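Local coordinates for envelope polyprotein (Puumala orthohantavirus, PDB 5FXU) that is part of the antigenic hantaviral surface as the Gn glycoprotein ectodomain and probably acts with Gc in host-cell entry, at residues L37-C43 with C140-G145; R106-F112 with T124-P130; C193-K199 with F226-C232; T308-T314 with K339-T344. All coordinates share one frame; numbering follows the deposited sequence.

Overall arrangement
All four contacts lie in the Gn head and pair antiparallel strands. Along the chain, contact 2 falls between the two segments of contact 1; contacts 3 and 4 follow in turn. Contact 1 is at the edge of a small mixed sheet, and its leucines pack on the hairpin of contact 2; the two centres are about 11 Å apart. Contact 2 meets contact 3, about 17 Å away between centres, where Phe126 and Phe194 pack. Contacts 3 and 4 sit about 11 Å apart between centres and are joined through the neighbouring strands 185-197 and 340-354. Segments far apart in sequence are thus packed together in the beta-rich head.

Contact 1: residues L37-C43 with C140-G145; sequences LKLESSC and CLLGLG
Leu39 lays its CG and CD2 against the strand 140-144. Its CD2 comes 3.3 Å from Gly143 O, and its side chain crosses that of Leu144 obliquely, with CG 4.1 Å from Leu144 CD1. Leu37 follows on the same side: its CD2 lies 3.7 Å from Gly145 CA. The backbones run antiparallel. Glu40 and Gly143 form a hydrogen-bonded pair, with Glu40 N to Gly143 O at 2.8 Å and a return bond from Gly143 N to Glu40 O. Further along, Ser42 N gives a nearly straight bond of 3.0 Å to Leu141 O. Ser41 OG, placed opposite the backbone N (chi1 -179°), accepts from Cys43 N in an ST turn. Just beyond it, Cys43 SG and Cys140 SG are joined in a disulfide of 2.1 Å with a chi3 of 86°. Leu142 CD2 rests 4.0 Å from Cys43 SG. Strand 39-41 is an outermost strand of a four-stranded mixed sheet, and strand 147-155 flanks 139-144 on its other edge. Leu39 and Leu144 pack on strand 107-116 as well. The covalent bond ties this short edge strand at one end, while leucine packing holds the other, so the pairing does not rest on its few backbone hydrogen bonds alone.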
# COMPACT_ATOMS: atom_id res chain seq x y z
N LEU A 37 -11.84 -14.61 -2.25
CA LEU A 37 -10.41 -14.85 -2.08
C LEU A 37 -9.98 -14.90 -0.61
O LEU A 37 -10.25 -13.98 0.15
CB LEU A 37 -9.58 -13.79 -2.83
CG LEU A 37 -9.60 -13.85 -4.36
CD1 LEU A 37 -8.71 -12.75 -4.92
CD2 LEU A 37 -9.18 -15.21 -4.90
N LYS A 38 -9.31 -15.99 -0.23
CA LYS A 38 -8.78 -16.20 1.12
C LYS A 38 -7.30 -16.55 1.00
O LYS A 38 -6.92 -17.38 0.17
CB LYS A 38 -9.54 -17.37 1.79
CG LYS A 38 -10.03 -17.09 3.23
CD LYS A 38 -8.89 -17.28 4.22
CE LYS A 38 -8.77 -18.73 4.67
NZ LYS A 38 -9.73 -19.15 5.73
N LEU A 39 -6.45 -15.90 1.80
CA LEU A 39 -5.04 -16.31 1.88
C LEU A 39 -4.91 -17.53 2.76
O LEU A 39 -5.37 -17.51 3.88
CB LEU A 39 -4.14 -15.21 2.47
CG LEU A 39 -3.18 -14.47 1.53
CD1 LEU A 39 -2.23 -13.63 2.36
CD2 LEU A 39 -2.36 -15.38 0.62
N GLU A 40 -4.29 -18.58 2.24
CA GLU A 40 -3.94 -19.77 3.02
C GLU A 40 -2.43 -19.76 3.16
O GLU A 40 -1.74 -19.30 2.25
CB GLU A 40 -4.34 -21.08 2.30
CG GLU A 40 -5.78 -21.20 1.81
CD GLU A 40 -6.80 -21.45 2.92
OE1 GLU A 40 -6.70 -20.83 3.99
OE2 GLU A 40 -7.74 -22.25 2.70
N SER A 41 -1.93 -20.32 4.25
CA SER A 41 -0.48 -20.44 4.46
C SER A 41 -0.11 -21.81 4.98
O SER A 41 -0.77 -22.33 5.87
CB SER A 41 0.01 -19.40 5.47
OG SER A 41 1.42 -19.50 5.66
N SER A 42 0.94 -22.39 4.42
CA SER A 42 1.59 -23.55 4.98
C SER A 42 2.90 -23.17 5.69
O SER A 42 3.68 -24.04 6.05
CB SER A 42 1.87 -24.57 3.87
OG SER A 42 3.17 -24.36 3.31
N CYS A 43 3.17 -21.88 5.88
CA CYS A 43 4.47 -21.44 6.36
C CYS A 43 4.57 -21.56 7.88
O CYS A 43 3.56 -21.48 8.57
CB CYS A 43 4.71 -19.99 5.95
SG CYS A 43 4.77 -19.66 4.15
N CYS A 140 8.35 -21.76 1.56
CA CYS A 140 7.05 -22.24 1.98
C CYS A 140 6.00 -21.73 0.99
O CYS A 140 6.34 -21.10 0.00
CB CYS A 140 6.76 -21.83 3.43
SG CYS A 140 6.76 -20.05 3.71
N LEU A 141 4.73 -22.08 1.23
CA LEU A 141 3.67 -21.85 0.26
C LEU A 141 2.54 -21.03 0.83
O LEU A 141 2.10 -21.26 1.95
CB LEU A 141 3.10 -23.18 -0.23
CG LEU A 141 4.02 -24.03 -1.12
CD1 LEU A 141 3.34 -25.35 -1.47
CD2 LEU A 141 4.42 -23.32 -2.40
N LEU A 142 2.07 -20.08 0.03
CA LEU A 142 0.81 -19.41 0.27
C LEU A 142 -0.11 -19.77 -0.89
O LEU A 142 0.33 -20.04 -2.03
CB LEU A 142 1.00 -17.89 0.33
CG LEU A 142 2.06 -17.30 1.27
CD1 LEU A 142 2.23 -15.80 1.05
CD2 LEU A 142 1.67 -17.55 2.72
N GLY A 143 -1.39 -19.79 -0.60
CA GLY A 143 -2.40 -19.94 -1.62
C GLY A 143 -3.35 -18.77 -1.59
O GLY A 143 -3.68 -18.24 -0.51
N LEU A 144 -3.79 -18.38 -2.78
CA LEU A 144 -4.82 -17.36 -2.94
C LEU A 144 -5.73 -17.76 -4.09
O LEU A 144 -5.29 -17.81 -5.25
CB LEU A 144 -4.20 -15.99 -3.19
CG LEU A 144 -5.18 -14.82 -3.12
CD1 LEU A 144 -5.73 -14.61 -1.72
CD2 LEU A 144 -4.50 -13.55 -3.60
N GLY A 145 -6.98 -18.08 -3.74
CA GLY A 145 -7.93 -18.72 -4.64
C GLY A 145 -7.31 -19.98 -5.22
O GLY A 145 -7.00 -20.91 -4.49

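Contact 2: residues R106-F112 with T124-P130; sequences RKTIACF and TVFLIGP
Thr108 and Leu127 touch across the beta hairpin of strands 107-116 and 120-130. The methyl CG2 of Thr108 lies 3.6 Å from Leu127 CD1. With chi1 at -70°, Thr108 has CG2 opposite its backbone N, and Thr108 OG1 is left to meet the ring of Pro130, 3.6 Å from Pro130 CD. The two side chains meet at about a right angle there. Leu127 CD1 also reaches Ala110 CB, so it touches both Thr108 and Ala110, two residues apart on one side of the strand. On the other face of the hairpin, Ile109 CB lies 4.2 Å from Ile128 CB. The backbones of this pair exchange two hydrogen bonds; the one from Ile109 N to Ile128 O is 2.7 Å long. Cys111 and Phe126 repeat the exchange two residues along, and Phe126 N gives a bond of 2.8 Å to Cys111 O.

The next shell fixes both faces. Leu127 packs on Val151 and Tyr153 of strand 147-155, and Ala110 on Leu47. Opposite, Ile128 packs on Leu19 and Ile21 of strand 19-30, while the Phe126 ring meets Phe194 edge to face. Cys111 is joined to Cys92 by a disulfide, and Lys107 NZ makes a salt bridge with Asp46. At the pair of Phe112 with Val125 the phenyl leads away from strand 120-130, yet Phe112 CB sits 3.1 Å from Thr124 O.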
# COMPACT_ATOMS: atom_id res chain seq x y z
N ARG A 106 6.54 -10.88 17.09
CA ARG A 106 6.85 -12.00 16.22
C ARG A 106 5.68 -12.40 15.33
O ARG A 106 5.53 -13.56 14.97
CB ARG A 106 7.38 -13.18 17.05
CG ARG A 106 8.58 -12.81 17.92
CD ARG A 106 9.76 -12.38 17.05
NE ARG A 106 10.96 -11.94 17.75
CZ ARG A 106 11.65 -12.63 18.67
NH1 ARG A 106 11.28 -13.84 19.10
NH2 ARG A 106 12.72 -12.06 19.20
N LYS A 107 4.87 -11.42 14.97
CA LYS A 107 3.74 -11.64 14.08
C LYS A 107 4.12 -11.36 12.63
O LYS A 107 4.92 -10.47 12.34
CB LYS A 107 2.57 -10.77 14.50
CG LYS A 107 2.01 -11.19 15.85
CD LYS A 107 1.34 -12.56 15.75
CE LYS A 107 0.40 -12.84 16.90
NZ LYS A 107 -0.59 -13.88 16.52
N THR A 108 3.53 -12.15 11.75
CA THR A 108 3.73 -12.03 10.32
C THR A 108 2.42 -11.47 9.74
O THR A 108 1.34 -11.90 10.11
CB THR A 108 4.07 -13.40 9.73
OG1 THR A 108 5.38 -13.78 10.17
CG2 THR A 108 4.06 -13.39 8.19
N ILE A 109 2.54 -10.48 8.85
CA ILE A 109 1.40 -9.88 8.17
C ILE A 109 1.44 -10.37 6.74
O ILE A 109 2.45 -10.24 6.06
CB ILE A 109 1.44 -8.34 8.17
CG1 ILE A 109 1.28 -7.78 9.58
CG2 ILE A 109 0.31 -7.75 7.32
CD1 ILE A 109 2.59 -7.71 10.36
N ALA A 110 0.34 -10.97 6.31
CA ALA A 110 0.16 -11.41 4.93
C ALA A 110 -1.22 -10.94 4.49
O ALA A 110 -2.20 -11.30 5.12
CB ALA A 110 0.30 -12.91 4.80
N CYS A 111 -1.27 -10.15 3.43
CA CYS A 111 -2.48 -9.52 2.95
C CYS A 111 -2.30 -9.17 1.47
O CYS A 111 -1.21 -9.35 0.92
CB CYS A 111 -2.78 -8.28 3.76
SG CYS A 111 -1.50 -6.98 3.69
N PHE A 112 -3.36 -8.76 0.78
CA PHE A 112 -3.24 -8.39 -0.65
C PHE A 112 -3.94 -7.09 -0.94
O PHE A 112 -4.80 -6.67 -0.18
CB PHE A 112 -3.69 -9.53 -1.58
CG PHE A 112 -5.08 -9.99 -1.32
CD1 PHE A 112 -5.37 -10.93 -0.33
CD2 PHE A 112 -6.12 -9.45 -2.07
CE1 PHE A 112 -6.68 -11.32 -0.10
CE2 PHE A 112 -7.42 -9.84 -1.84
CZ PHE A 112 -7.71 -10.77 -0.85
N THR A 124 -2.09 -8.27 -5.51
CA THR A 124 -0.70 -8.13 -5.19
C THR A 124 -0.62 -8.58 -3.75
O THR A 124 -1.27 -8.01 -2.87
CB THR A 124 -0.18 -6.67 -5.34
OG1 THR A 124 -0.12 -6.30 -6.73
CG2 THR A 124 1.22 -6.53 -4.80
N VAL A 125 0.15 -9.63 -3.50
CA VAL A 125 0.30 -10.19 -2.16
C VAL A 125 1.52 -9.58 -1.49
O VAL A 125 2.59 -9.57 -2.07
CB VAL A 125 0.44 -11.72 -2.22
CG1 VAL A 125 0.76 -12.29 -0.86
CG2 VAL A 125 -0.85 -12.32 -2.75
N PHE A 126 1.34 -9.10 -0.27
CA PHE A 126 2.41 -8.53 0.54
C PHE A 126 2.65 -9.44 1.73
O PHE A 126 1.70 -9.85 2.40
CB PHE A 126 2.01 -7.16 1.06
CG PHE A 126 1.93 -6.11 -0.02
CD1 PHE A 126 0.72 -5.90 -0.72
CD2 PHE A 126 3.03 -5.35 -0.36
CE1 PHE A 126 0.63 -4.94 -1.73
CE2 PHE A 126 2.95 -4.40 -1.39
CZ PHE A 126 1.75 -4.20 -2.08
N LEU A 127 3.92 -9.74 2.01
CA LEU A 127 4.31 -10.52 3.20
C LEU A 127 5.33 -9.75 3.97
O LEU A 127 6.36 -9.37 3.43
CB LEU A 127 4.88 -11.83 2.74
CG LEU A 127 5.36 -12.79 3.81
CD1 LEU A 127 4.19 -13.30 4.62
CD2 LEU A 127 6.08 -13.96 3.16
N ILE A 128 5.01 -9.49 5.23
CA ILE A 128 5.88 -8.72 6.14
C ILE A 128 6.05 -9.53 7.40
O ILE A 128 5.09 -10.05 7.94
CB ILE A 128 5.22 -7.41 6.54
CG1 ILE A 128 4.93 -6.57 5.30
CG2 ILE A 128 6.11 -6.61 7.49
CD1 ILE A 128 3.97 -5.43 5.56
N GLY A 129 7.27 -9.61 7.91
CA GLY A 129 7.47 -10.34 9.14
C GLY A 129 8.83 -10.23 9.77
O GLY A 129 9.71 -9.55 9.27
N PRO A 130 9.02 -10.92 10.89
CA PRO A 130 10.29 -10.75 11.62
C PRO A 130 11.46 -11.35 10.87
O PRO A 130 11.32 -12.36 10.15
CB PRO A 130 10.05 -11.44 12.96
CG PRO A 130 8.64 -11.91 12.94
CD PRO A 130 8.13 -11.90 11.53

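Contact 3: residues C193-K199 with F226-C232; sequences CFLIAKK and FQGYYIC
A cross-strand disulfide links the antiparallel strands 193-197 and 228-232. Cys193 SG and Cys232 SG are bonded at 2.1 Å between residues of a non-hydrogen-bonded pair, with a chi3 of 107°. Two tyrosines on opposite faces of the pair carry much of the packing. Tyr230 receives Leu195 over one ring face: Leu195 CD1 stands 3.9 Å from the centroid of the Tyr230 ring, 17° off the normal. A similar CH-pi contact joins Ile196 to Tyr229, where Ile196 CB lies 3.9 Å from the centroid of the Tyr229 ring. Tyr229 has CG between its backbone N and carbonyl carbon (chi1 61°), and this turns the ring back under Ile196. Lys198 CB then comes to the edge of that ring, 3.7 Å from Tyr229 CE1.

Each strand belongs to the beta-rich core of the Gn head. Strand 185-197 also pairs with 340-354, and 228-234 with 237-243. Between the segments, Phe194 and Ile231 exchange backbone bonds, as do Ile196 and Tyr229; Ile196 N to Tyr229 O measures 2.8 Å. Lys198 N reaches Gln227 O at 3.1 Å, from above the carbonyl plane.

The polar ends of the tyrosines are satisfied elsewhere. Tyr229 OH bonds Glu100 and its ring stacks on Tyr242, while Tyr230 OH bonds Pro342 O. Gln227 lies crosswise to the poorly ordered side chain of Lys199. Gln227 NE2 bonds Asp317, Gln227 OE1 accepts from Val200 N, and Lys199 NZ makes a salt bridge with Asp318.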
# COMPACT_ATOMS: atom_id res chain seq x y z
N CYS A 193 4.41 1.09 1.42
CA CYS A 193 3.67 1.76 2.47
C CYS A 193 2.22 1.31 2.54
O CYS A 193 1.60 1.07 1.51
CB CYS A 193 3.64 3.27 2.21
SG CYS A 193 5.24 4.06 2.12
N PHE A 194 1.69 1.23 3.76
CA PHE A 194 0.33 0.77 4.04
C PHE A 194 -0.39 1.85 4.80
O PHE A 194 0.15 2.42 5.73
CB PHE A 194 0.37 -0.56 4.81
CG PHE A 194 1.20 -1.59 4.11
CD1 PHE A 194 2.60 -1.56 4.23
CD2 PHE A 194 0.63 -2.50 3.25
CE1 PHE A 194 3.39 -2.46 3.51
CE2 PHE A 194 1.41 -3.41 2.55
CZ PHE A 194 2.78 -3.39 2.66
N LEU A 195 -1.59 2.17 4.35
CA LEU A 195 -2.41 3.17 4.98
C LEU A 195 -3.08 2.64 6.23
O LEU A 195 -3.80 1.64 6.18
CB LEU A 195 -3.50 3.64 4.00
CG LEU A 195 -4.39 4.75 4.53
CD1 LEU A 195 -3.62 6.04 4.66
CD2 LEU A 195 -5.52 4.98 3.56
N ILE A 196 -2.91 3.36 7.33
CA ILE A 196 -3.45 2.96 8.63
C ILE A 196 -4.44 4.03 9.09
O ILE A 196 -4.07 5.21 9.18
CB ILE A 196 -2.33 2.86 9.68
CG1 ILE A 196 -1.13 2.02 9.20
CG2 ILE A 196 -2.86 2.38 11.01
CD1 ILE A 196 -1.46 0.61 8.80
N ALA A 197 -5.67 3.63 9.40
CA ALA A 197 -6.66 4.53 10.00
C ALA A 197 -6.44 4.65 11.51
O ALA A 197 -6.44 3.65 12.23
CB ALA A 197 -8.05 4.03 9.74
N LYS A 198 -6.28 5.89 11.97
CA LYS A 198 -6.01 6.17 13.36
C LYS A 198 -6.50 7.58 13.72
O LYS A 198 -5.97 8.59 13.25
CB LYS A 198 -4.51 6.02 13.65
CG LYS A 198 -4.07 6.30 15.09
CD LYS A 198 -4.69 5.31 16.06
CE LYS A 198 -4.24 5.50 17.50
NZ LYS A 198 -4.67 6.74 18.21
N LYS A 199 -7.51 7.63 14.58
CA LYS A 199 -8.14 8.86 15.04
C LYS A 199 -7.52 9.35 16.36
O LYS A 199 -7.04 8.53 17.15
CB LYS A 199 -9.63 8.58 15.24
CG LYS A 199 -10.53 9.50 14.47
CD LYS A 199 -11.97 9.03 14.50
CE LYS A 199 -12.90 10.21 14.66
NZ LYS A 199 -14.30 9.76 14.54
N PHE A 226 -9.84 13.02 6.91
CA PHE A 226 -9.32 11.68 7.19
C PHE A 226 -8.16 11.67 8.22
O PHE A 226 -7.27 12.50 8.18
CB PHE A 226 -8.88 10.96 5.93
CG PHE A 226 -8.22 9.64 6.22
CD1 PHE A 226 -8.96 8.53 6.57
CD2 PHE A 226 -6.83 9.53 6.21
CE1 PHE A 226 -8.34 7.32 6.88
CE2 PHE A 226 -6.22 8.33 6.50
CZ PHE A 226 -6.97 7.23 6.84
N GLN A 227 -8.23 10.75 9.18
CA GLN A 227 -7.22 10.63 10.22
C GLN A 227 -6.51 9.31 10.11
O GLN A 227 -7.12 8.24 10.19
CB GLN A 227 -7.82 10.84 11.62
CG GLN A 227 -8.00 12.32 11.95
CD GLN A 227 -8.43 12.59 13.38
OE1 GLN A 227 -7.63 12.48 14.31
NE2 GLN A 227 -9.68 12.95 13.55
N GLY A 228 -5.20 9.39 9.90
CA GLY A 228 -4.39 8.21 9.73
C GLY A 228 -2.99 8.53 9.31
O GLY A 228 -2.54 9.67 9.41
N TYR A 229 -2.28 7.51 8.86
CA TYR A 229 -0.87 7.66 8.55
C TYR A 229 -0.43 6.51 7.71
O TYR A 229 -1.17 5.56 7.54
CB TYR A 229 -0.03 7.71 9.83
CG TYR A 229 -0.09 6.51 10.72
CD1 TYR A 229 -1.07 6.39 11.70
CD2 TYR A 229 0.87 5.52 10.63
CE1 TYR A 229 -1.11 5.27 12.55
CE2 TYR A 229 0.85 4.40 11.47
CZ TYR A 229 -0.14 4.30 12.42
OH TYR A 229 -0.15 3.20 13.22
N TYR A 230 0.78 6.61 7.15
CA TYR A 230 1.34 5.49 6.42
C TYR A 230 2.45 4.86 7.27
O TYR A 230 3.19 5.57 7.95
CB TYR A 230 1.87 5.91 5.03
CG TYR A 230 0.82 6.07 3.96
CD1 TYR A 230 0.37 4.97 3.23
CD2 TYR A 230 0.30 7.31 3.65
CE1 TYR A 230 -0.56 5.11 2.22
CE2 TYR A 230 -0.63 7.45 2.65
CZ TYR A 230 -1.07 6.36 1.93
OH TYR A 230 -2.01 6.52 0.94
N ILE A 231 2.56 3.53 7.19
CA ILE A 231 3.68 2.79 7.75
C ILE A 231 4.37 2.12 6.58
O ILE A 231 3.72 1.48 5.75
CB ILE A 231 3.22 1.86 8.89
CG1 ILE A 231 4.38 1.51 9.78
CG2 ILE A 231 2.50 0.61 8.37
CD1 ILE A 231 4.75 2.64 10.75
N CYS A 232 5.69 2.31 6.48
CA CYS A 232 6.44 1.94 5.28
C CYS A 232 7.61 1.09 5.65
O CYS A 232 8.14 1.20 6.76
CB CYS A 232 6.95 3.20 4.54
SG CYS A 232 5.67 4.42 4.13

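Contact 4: residues T308-T314 with K339-T344; sequences TSTGVLT and KTLPLT
Thr310 holds OG1 between its backbone N and carbonyl carbon (chi1 56°), and Leu343 sets CG beside its own N (chi1 -69°). These torsions bring the two side chains together at about a right angle, with OG1 of Thr310 3.6 Å from Leu343 CB. The other end of Leu343 presses on Val312: Leu343 CD2 is only 3.5 Å from Val312 CG2, a tight carbon pair. The same CD2 lies over Gly311 CA. Thr314 meets Lys339 crosswise, with Thr314 OG1 3.2 Å from Lys339 CG and hydrogen-bonded to Asn224 OD1. Thr314 CG2 passes the backbone at Thr340 and also reaches Leu341, 3.9 Å from Leu341 CG.

The backbone is a short antiparallel pair of strands 310-313 and 340-342. Val312 and Leu341 exchange two hydrogen bonds, of which Val312 N to Leu341 O is 2.9 Å. Thr314 N bonds Lys339 O at one end. At the other end the bond from Leu343 N to Thr310 O is weak. A water lies there: it accepts from Thr308 OG1 at 2.7 Å and from Thr344 N, and donates to Thr310 OG1. Thr310 OG1 and Thr344 OG1 also bond the carboxylate of Asp113, which links both segments to strand 107-116.

Strand 310-313 is paired on its other edge with 321-323, and strand 185-197 adjoins 340-354 and packs Leu195 on Val312 and Leu343. Helix 208-216 covers Leu341 through Leu208 and Phe212, while Lys339 NZ bonds Val335 O and makes salt bridges with Glu209 and Glu213 of the helix.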
# COMPACT_ATOMS: atom_id res chain seq x y z
N THR A 308 -3.41 0.18 -8.40
CA THR A 308 -4.32 -0.41 -7.45
C THR A 308 -5.68 0.29 -7.54
O THR A 308 -5.75 1.45 -7.94
CB THR A 308 -3.77 -0.32 -5.98
OG1 THR A 308 -3.57 1.04 -5.60
CG2 THR A 308 -2.47 -1.07 -5.84
N SER A 309 -6.73 -0.41 -7.14
CA SER A 309 -8.10 0.06 -7.25
C SER A 309 -8.72 0.28 -5.88
O SER A 309 -9.94 0.34 -5.78
CB SER A 309 -8.93 -0.97 -8.01
OG SER A 309 -8.27 -1.41 -9.18
N THR A 310 -7.91 0.43 -4.83
CA THR A 310 -8.42 0.60 -3.47
C THR A 310 -7.92 1.90 -2.83
O THR A 310 -6.79 2.33 -3.07
CB THR A 310 -7.99 -0.55 -2.57
OG1 THR A 310 -6.57 -0.64 -2.62
CG2 THR A 310 -8.58 -1.89 -3.05
N GLY A 311 -8.78 2.54 -2.05
CA GLY A 311 -8.39 3.72 -1.30
C GLY A 311 -9.43 4.13 -0.28
O GLY A 311 -10.40 3.40 -0.05
N VAL A 312 -9.23 5.30 0.30
CA VAL A 312 -10.14 5.89 1.27
C VAL A 312 -10.44 7.32 0.83
O VAL A 312 -9.57 8.00 0.32
CB VAL A 312 -9.48 5.93 2.67
CG1 VAL A 312 -10.42 6.41 3.74
CG2 VAL A 312 -9.01 4.54 3.06
N LEU A 313 -11.66 7.77 1.05
CA LEU A 313 -12.00 9.18 0.89
C LEU A 313 -11.22 10.02 1.87
O LEU A 313 -11.15 9.69 3.05
CB LEU A 313 -13.48 9.40 1.17
CG LEU A 313 -14.49 8.83 0.18
CD1 LEU A 313 -15.85 9.29 0.60
CD2 LEU A 313 -14.22 9.23 -1.26
N THR A 314 -10.66 11.13 1.40
CA THR A 314 -9.93 12.04 2.29
C THR A 314 -10.87 12.90 3.13
O THR A 314 -10.48 13.39 4.17
CB THR A 314 -8.99 12.96 1.52
OG1 THR A 314 -9.75 13.79 0.64
CG2 THR A 314 -7.96 12.18 0.73
N LYS A 339 -11.59 13.42 -3.49
CA LYS A 339 -10.30 12.77 -3.67
C LYS A 339 -10.07 11.67 -2.65
O LYS A 339 -10.84 11.50 -1.69
CB LYS A 339 -9.17 13.80 -3.67
CG LYS A 339 -8.88 14.46 -2.33
CD LYS A 339 -7.73 15.44 -2.46
CE LYS A 339 -7.73 16.45 -1.32
NZ LYS A 339 -6.57 17.35 -1.44
N THR A 340 -9.01 10.89 -2.89
CA THR A 340 -8.73 9.71 -2.12
C THR A 340 -7.26 9.56 -1.83
O THR A 340 -6.42 10.19 -2.49
CB THR A 340 -9.15 8.43 -2.88
OG1 THR A 340 -8.37 8.32 -4.08
CG2 THR A 340 -10.62 8.47 -3.24
N LEU A 341 -6.97 8.67 -0.87
CA LEU A 341 -5.62 8.17 -0.58
C LEU A 341 -5.61 6.68 -0.84
O LEU A 341 -6.56 5.97 -0.49
CB LEU A 341 -5.25 8.40 0.89
CG LEU A 341 -4.91 9.84 1.27
CD1 LEU A 341 -5.00 10.01 2.77
CD2 LEU A 341 -3.54 10.23 0.78
N PRO A 342 -4.52 6.18 -1.44
CA PRO A 342 -4.48 4.76 -1.73
C PRO A 342 -4.16 3.93 -0.49
O PRO A 342 -3.44 4.40 0.41
CB PRO A 342 -3.38 4.65 -2.77
CG PRO A 342 -2.45 5.80 -2.45
CD PRO A 342 -3.35 6.90 -1.99
N LEU A 343 -4.67 2.69 -0.46
CA LEU A 343 -4.45 1.77 0.66
C LEU A 343 -3.01 1.30 0.77
O LEU A 343 -2.49 1.14 1.88
CB LEU A 343 -5.37 0.54 0.57
CG LEU A 343 -6.85 0.75 0.80
CD1 LEU A 343 -7.42 -0.56 1.35
CD2 LEU A 343 -7.20 1.90 1.73
N THR A 344 -2.39 1.04 -0.37
CA THR A 344 -0.97 0.73 -0.45
C THR A 344 -0.32 1.62 -1.49
O THR A 344 -1.00 2.14 -2.37
CB THR A 344 -0.70 -0.73 -0.84
OG1 THR A 344 -1.04 -0.94 -2.22
CG2 THR A 344 -1.49 -1.68 0.06
O HOH W 1 -4.21 0.87 -3.01